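Local coordinates for hypothetical protein PA3008 (PDB 1OFU) that binds the division protein FtsZ and, as part of the SOS response, probably blocks its polymerization into the Z ring, halting cell division, at residues D[79-85]-D[108-113]. Coordinates in Å, arbitrary orientation, origin at the centre of the assembly. Residues are numbered along the deposited sequence.
Sequences LRLGRSH and LGQAQS
Where two helices run into neighbouring parallel strands, their C-terminal ends can pack closely if small residues sit at the meeting point, and residues 79-85 and 108-113 illustrate this. The first segment leaves its helix with Gly82 at positive phi (62/28), the Gly82 N to Leu79 O bond (2.9 Å) closing the turn. Along the second, Leu108 directs its CA-CB bond toward the first segment and rests CD1 on Arg80 CG at 4.2 Å, while the Arg80 guanidinium pairs with Glu77. Gly109 meets Gly82 at a CA-CA distance of 3.7 Å; its CA makes a CA-H...O contact with Leu79 O (3.3 Å), and a CB here would clash with that oxygen. Gln110, at positive phi (54/45), ends the helix in a Schellman motif. The chain is thereby turned into strand 112-118, completing the beta-alpha-beta crossover 84-89, 96-109, 112-118 in the parallel sheet of this C-terminal, FtsZ-binding part of SulA; the adjoining helix end and turn, 78-83, belong to the FtsZ-binding region. Extended Ala111 (-133/175) presses CB to 3.0 Å from Ser84 O and 4.4 Å from Leu79 CD2. Gln112 N then donates to His85 O (2.9 Å, 163°), starting the pairing of strands 84-89 and 112-118, as its side chain leads away to Pro1 and Ala3. At Ser113, CB lies 3.8 Å from CD1 of Leu79, whose mt rotamer carries it between the strand and helix 96-109.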
ATOM      1  N   LEU D  79      14.582  19.298  -0.431  1.00 44.72           N
ATOM      2  CA  LEU D  79      14.122  19.111  -1.807  1.00 48.26           C
ATOM      3  C   LEU D  79      15.241  19.559  -2.734  1.00 46.96           C
ATOM      4  O   LEU D  79      15.646  18.846  -3.652  1.00 46.31           O
ATOM      5  CB  LEU D  79      12.878  19.963  -2.074  1.00 46.03           C
ATOM      6  CG  LEU D  79      11.563  19.483  -1.453  1.00 46.49           C
ATOM      7  CD1 LEU D  79      10.602  20.647  -1.306  1.00 45.28           C
ATOM      8  CD2 LEU D  79      10.971  18.390  -2.318  1.00 41.64           C
ATOM      9  N   ARG D  80      15.730  20.761  -2.461  1.00 48.37           N
ATOM     10  CA  ARG D  80      16.801  21.399  -3.214  1.00 51.31           C
ATOM     11  C   ARG D  80      18.016  20.483  -3.394  1.00 48.84           C
ATOM     12  O   ARG D  80      18.513  20.311  -4.505  1.00 43.82           O
ATOM     13  CB  ARG D  80      17.198  22.671  -2.469  1.00 54.14           C
ATOM     14  CG  ARG D  80      18.048  23.660  -3.214  1.00 60.71           C
ATOM     15  CD  ARG D  80      18.130  24.918  -2.370  1.00 64.70           C
ATOM     16  NE  ARG D  80      16.793  25.446  -2.105  1.00 67.60           N
ATOM     17  CZ  ARG D  80      16.449  26.106  -1.003  1.00 68.97           C
ATOM     18  NH1 ARG D  80      15.207  26.552  -0.856  1.00 69.45           N
ATOM     19  NH2 ARG D  80      17.338  26.305  -0.040  1.00 65.25           N
ATOM     20  N   LEU D  81      18.480  19.901  -2.289  1.00 49.28           N
ATOM     21  CA  LEU D  81      19.639  19.008  -2.295  1.00 46.44           C
ATOM     22  C   LEU D  81      19.435  17.792  -3.186  1.00 47.02           C
ATOM     23  O   LEU D  81      20.396  17.118  -3.561  1.00 43.99           O
ATOM     24  CB  LEU D  81      19.958  18.557  -0.865  1.00 49.36           C
ATOM     25  CG  LEU D  81      20.752  19.504   0.041  1.00 47.69           C
ATOM     26  CD1 LEU D  81      20.338  20.942  -0.170  1.00 54.35           C
ATOM     27  CD2 LEU D  81      20.537  19.090   1.480  1.00 48.36           C
ATOM     28  N   GLY D  82      18.176  17.506  -3.504  1.00 47.28           N
ATOM     29  CA  GLY D  82      17.857  16.388  -4.377  1.00 42.40           C
ATOM     30  C   GLY D  82      18.248  14.998  -3.919  1.00 42.54           C
ATOM     31  O   GLY D  82      18.480  14.109  -4.743  1.00 41.99           O
ATOM     32  N   ARG D  83      18.305  14.784  -2.612  1.00 40.96           N
ATOM     33  CA  ARG D  83      18.669  13.468  -2.109  1.00 42.14           C
ATOM     34  C   ARG D  83      17.444  12.620  -1.760  1.00 40.42           C
ATOM     35  O   ARG D  83      17.564  11.440  -1.421  1.00 39.49           O
ATOM     36  CB  ARG D  83      19.577  13.610  -0.885  1.00 47.07           C
ATOM     37  CG  ARG D  83      20.662  12.560  -0.857  1.00 53.11           C
ATOM     38  CD  ARG D  83      22.047  13.156  -1.039  1.00 57.78           C
ATOM     39  NE  ARG D  83      22.061  14.371  -1.845  1.00 60.46           N
ATOM     40  CZ  ARG D  83      23.169  15.038  -2.163  1.00 63.47           C
ATOM     41  NH1 ARG D  83      24.352  14.598  -1.749  1.00 64.72           N
ATOM     42  NH2 ARG D  83      23.098  16.156  -2.874  1.00 60.78           N
ATOM     43  N   SER D  84      16.264  13.225  -1.852  1.00 38.31           N
ATOM     44  CA  SER D  84      15.017  12.527  -1.547  1.00 39.81           C
ATOM     45  C   SER D  84      14.086  12.527  -2.756  1.00 40.56           C
ATOM     46  O   SER D  84      13.951  13.544  -3.429  1.00 44.76           O
ATOM     47  CB  SER D  84      14.302  13.215  -0.387  1.00 39.22           C
ATOM     48  OG  SER D  84      15.138  13.313   0.751  1.00 38.29           O
ATOM     49  N   HIS D  85      13.454  11.394  -3.041  1.00 41.19           N
ATOM     50  CA  HIS D  85      12.520  11.348  -4.157  1.00 40.85           C
ATOM     51  C   HIS D  85      11.277  12.116  -3.729  1.00 40.62           C
ATOM     52  O   HIS D  85      10.586  12.708  -4.558  1.00 42.98           O
ATOM     53  CB  HIS D  85      12.159   9.906  -4.529  1.00 37.99           C
ATOM     54  CG  HIS D  85      11.584   9.103  -3.403  1.00 41.23           C
ATOM     55  ND1 HIS D  85      12.200   7.974  -2.905  1.00 38.78           N
ATOM     56  CD2 HIS D  85      10.441   9.252  -2.690  1.00 34.06           C
ATOM     57  CE1 HIS D  85      11.464   7.465  -1.934  1.00 28.79           C
ATOM     58  NE2 HIS D  85      10.392   8.223  -1.783  1.00 37.85           N
ATOM     59  N   LEU D 108      14.359  21.894  -8.670  1.00 49.07           N
ATOM     60  CA  LEU D 108      15.813  21.903  -8.589  1.00 51.34           C
ATOM     61  C   LEU D 108      16.362  20.533  -8.204  1.00 51.62           C
ATOM     62  O   LEU D 108      17.385  20.096  -8.732  1.00 50.68           O
ATOM     63  CB  LEU D 108      16.275  22.940  -7.565  1.00 53.42           C
ATOM     64  CG  LEU D 108      16.083  24.415  -7.928  1.00 54.77           C
ATOM     65  CD1 LEU D 108      16.347  25.292  -6.706  1.00 55.97           C
ATOM     66  CD2 LEU D 108      17.026  24.775  -9.069  1.00 55.47           C
ATOM     67  N   GLY D 109      15.676  19.849  -7.290  1.00 50.87           N
ATOM     68  CA  GLY D 109      16.142  18.543  -6.857  1.00 46.96           C
ATOM     69  C   GLY D 109      15.575  17.366  -7.624  1.00 47.99           C
ATOM     70  O   GLY D 109      15.898  16.213  -7.316  1.00 46.87           O
ATOM     71  N   GLN D 110      14.752  17.646  -8.636  1.00 50.44           N
ATOM     72  CA  GLN D 110      14.121  16.591  -9.427  1.00 49.12           C
ATOM     73  C   GLN D 110      13.395  15.672  -8.459  1.00 46.99           C
ATOM     74  O   GLN D 110      13.482  14.444  -8.557  1.00 44.36           O
ATOM     75  CB  GLN D 110      15.156  15.779 -10.210  1.00 54.04           C
ATOM     76  CG  GLN D 110      15.592  16.391 -11.534  1.00 67.57           C
ATOM     77  CD  GLN D 110      16.610  17.498 -11.368  1.00 77.65           C
ATOM     78  OE1 GLN D 110      17.728  17.266 -10.899  1.00 82.58           O
ATOM     79  NE2 GLN D 110      16.232  18.711 -11.755  1.00 81.41           N
ATOM     80  N   ALA D 111      12.677  16.278  -7.522  1.00 45.50           N
ATOM     81  CA  ALA D 111      11.954  15.514  -6.513  1.00 45.89           C
ATOM     82  C   ALA D 111      10.520  16.000  -6.331  1.00 46.89           C
ATOM     83  O   ALA D 111      10.114  17.009  -6.910  1.00 48.26           O
ATOM     84  CB  ALA D 111      12.702  15.597  -5.195  1.00 39.34           C
ATOM     85  N   GLN D 112       9.765  15.285  -5.502  1.00 47.04           N
ATOM     86  CA  GLN D 112       8.375  15.637  -5.244  1.00 44.08           C
ATOM     87  C   GLN D 112       8.166  16.255  -3.874  1.00 43.11           C
ATOM     88  O   GLN D 112       8.665  15.754  -2.868  1.00 41.76           O
ATOM     89  CB  GLN D 112       7.480  14.401  -5.364  1.00 43.57           C
ATOM     90  CG  GLN D 112       7.336  13.840  -6.770  1.00 45.41           C
ATOM     91  CD  GLN D 112       6.837  14.874  -7.768  1.00 46.79           C
ATOM     92  OE1 GLN D 112       6.039  15.754  -7.431  1.00 44.31           O
ATOM     93  NE2 GLN D 112       7.294  14.759  -9.008  1.00 44.29           N
ATOM     94  N   SER D 113       7.432  17.358  -3.840  1.00 40.61           N
ATOM     95  CA  SER D 113       7.128  18.013  -2.579  1.00 40.19           C
ATOM     96  C   SER D 113       5.678  17.642  -2.241  1.00 43.14           C
ATOM     97  O   SER D 113       4.769  17.857  -3.046  1.00 44.57           O
ATOM     98  CB  SER D 113       7.273  19.528  -2.716  1.00 37.24           C
ATOM     99  OG  SER D 113       6.765  20.188  -1.571  1.00 35.67           O
TER